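Local coordinates for large exoprotein involved in heme utilization or adhesion (Yersinia kristensenii ATCC 33638, PDB 5E3E) that is the C-terminal toxin domain of a contact-dependent inhibition protein, probably an RNase A-like ribonuclease, held here in complex with its CdiI immunity protein, at residues 28-32 with 109-113. Residues are numbered along the deposited sequence; the frame is centred on the assembly and turned at random.
Sequences ASSFT and TGYPT
Two extended strands cross nearly at right angles, their N-to-C directions 101° apart and their axes 5.2 Å at closest approach. They are not sheet neighbours. Strand 28-31 pairs through its backbone with strand 75-79, and strand 109-113 with strand 86-97. Ser29 CA lies 5.9 Å from Pro112 CA, and Ser30 CA 5.8 Å from Tyr111 CA.

Thr109 makes no contact with 28-32; its OG1 is hydrogen-bonded to Asp21 OD2 of the CdiI chain. Gly110 follows, fully extended. Its O, 3.7 Å from Phe31 CE2, is buried here and has no polar partner in the model. Tyr111, also extended, has its CA 3.5 Å from Phe31 CE2 and its CB 3.4 Å from Ser29 OG. With chi1 at 39°, its ring leads away from 28-32. It meets His8, and its OH is hydrogen-bonded to Gln20 N of the CdiI chain; OE1 of the same Gln20 is hydrogen-bonded to Ser29 N.

The crossing lies close to the centre of the chain, between two end strands of the curled antiparallel sheet of this RNase A-like domain; CdiI reaches both.

Pro112 fills the angle between them. Its CD stands 3.8 Å from the centroid of the Phe31 ring, 3° off the normal, a CH-pi contact. Its CG is 3.9 Å from Phe31 CD1 and 3.5 Å from Ser30 O. Phe31 (chi1 m, chi2 -72°) also packs on helix 34-47. Ser29, in rotamer p, points toward 109-113 and donates from OG to Pro112 O at 2.7 Å. Thr113 follows; its CB points away from 28-32, and its side chain touches Asn90 and Arg92.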
loop_
_atom_site.group_PDB
_atom_site.type_symbol
_atom_site.label_atom_id
_atom_site.label_comp_id
_atom_site.label_asym_id
_atom_site.label_seq_id
_atom_site.Cartn_x
_atom_site.Cartn_y
_atom_site.Cartn_z
ATOM N N ALA B 28 8.992 -3.327 6.151
ATOM C CA ALA B 28 8.924 -4.512 5.324
ATOM C C ALA B 28 8.408 -5.645 6.173
ATOM O O ALA B 28 8.825 -5.829 7.313
ATOM C CB ALA B 28 10.296 -4.827 4.786
ATOM N N SER B 29 7.562 -6.468 5.602
ATOM C CA SER B 29 6.959 -7.544 6.365
ATOM C C SER B 29 6.838 -8.838 5.553
ATOM O O SER B 29 6.935 -8.839 4.313
ATOM C CB SER B 29 5.595 -7.082 6.849
ATOM O OG SER B 29 4.715 -6.858 5.736
ATOM N N SER B 30 6.567 -9.924 6.273
ATOM C CA SER B 30 6.520 -11.262 5.696
ATOM C C SER B 30 5.616 -12.155 6.544
ATOM O O SER B 30 5.714 -12.138 7.779
ATOM C CB SER B 30 7.916 -11.873 5.648
ATOM O OG SER B 30 7.872 -13.196 5.166
ATOM N N PHE B 31 4.771 -12.945 5.875
ATOM C CA PHE B 31 4.012 -14.014 6.523
ATOM C C PHE B 31 4.987 -15.079 7.016
ATOM O O PHE B 31 6.052 -15.291 6.440
ATOM C CB PHE B 31 3.030 -14.675 5.565
ATOM C CG PHE B 31 1.937 -13.767 5.102
ATOM C CD1 PHE B 31 0.909 -13.394 5.976
ATOM C CD2 PHE B 31 1.946 -13.254 3.817
ATOM C CE1 PHE B 31 -0.098 -12.572 5.547
ATOM C CE2 PHE B 31 0.942 -12.447 3.391
ATOM C CZ PHE B 31 -0.081 -12.082 4.269
ATOM N N THR B 32 4.620 -15.730 8.101
ATOM C CA THR B 32 5.477 -16.756 8.719
ATOM C C THR B 32 5.849 -17.857 7.726
ATOM O O THR B 32 6.974 -18.314 7.695
ATOM C CB THR B 32 4.734 -17.388 9.869
ATOM O OG1 THR B 32 4.389 -16.351 10.785
ATOM C CG2 THR B 32 5.612 -18.417 10.604
ATOM N N THR B 109 -0.376 -8.735 -4.731
ATOM C CA THR B 109 0.549 -9.001 -3.614
ATOM C C THR B 109 -0.225 -9.005 -2.311
ATOM O O THR B 109 -1.438 -8.804 -2.291
ATOM C CB THR B 109 1.696 -7.956 -3.571
ATOM O OG1 THR B 109 2.746 -8.379 -2.678
ATOM C CG2 THR B 109 1.201 -6.607 -3.217
ATOM N N GLY B 110 0.488 -9.287 -1.235
ATOM C CA GLY B 110 -0.117 -9.206 0.087
ATOM C C GLY B 110 0.956 -9.406 1.142
ATOM O O GLY B 110 1.985 -9.993 0.872
ATOM N N TYR B 111 0.687 -8.914 2.355
ATOM C CA TYR B 111 1.661 -8.986 3.429
ATOM C C TYR B 111 1.066 -8.558 4.751
ATOM O O TYR B 111 0.024 -7.887 4.790
ATOM C CB TYR B 111 2.876 -8.109 3.139
ATOM C CG TYR B 111 2.592 -6.751 2.485
ATOM C CD1 TYR B 111 2.035 -5.688 3.204
ATOM C CD2 TYR B 111 2.897 -6.561 1.151
ATOM C CE1 TYR B 111 1.791 -4.456 2.573
ATOM C CE2 TYR B 111 2.692 -5.352 0.524
ATOM C CZ TYR B 111 2.142 -4.311 1.245
ATOM O OH TYR B 111 1.976 -3.144 0.569
ATOM N N PRO B 112 1.750 -8.891 5.849
ATOM C CA PRO B 112 1.231 -8.450 7.150
ATOM C C PRO B 112 1.321 -6.936 7.303
ATOM O O PRO B 112 2.209 -6.310 6.694
ATOM C CB PRO B 112 2.149 -9.128 8.151
ATOM C CG PRO B 112 2.756 -10.291 7.426
ATOM C CD PRO B 112 2.831 -9.877 5.983
ATOM N N THR B 113 0.428 -6.373 8.114
ATOM C CA THR B 113 0.425 -4.949 8.395
ATOM C C THR B 113 0.334 -4.754 9.896
ATOM O O THR B 113 -0.426 -5.435 10.541
ATOM C CB THR B 113 -0.738 -4.210 7.688
ATOM O OG1 THR B 113 -1.994 -4.845 7.976
ATOM C CG2 THR B 113 -0.544 -4.205 6.188
#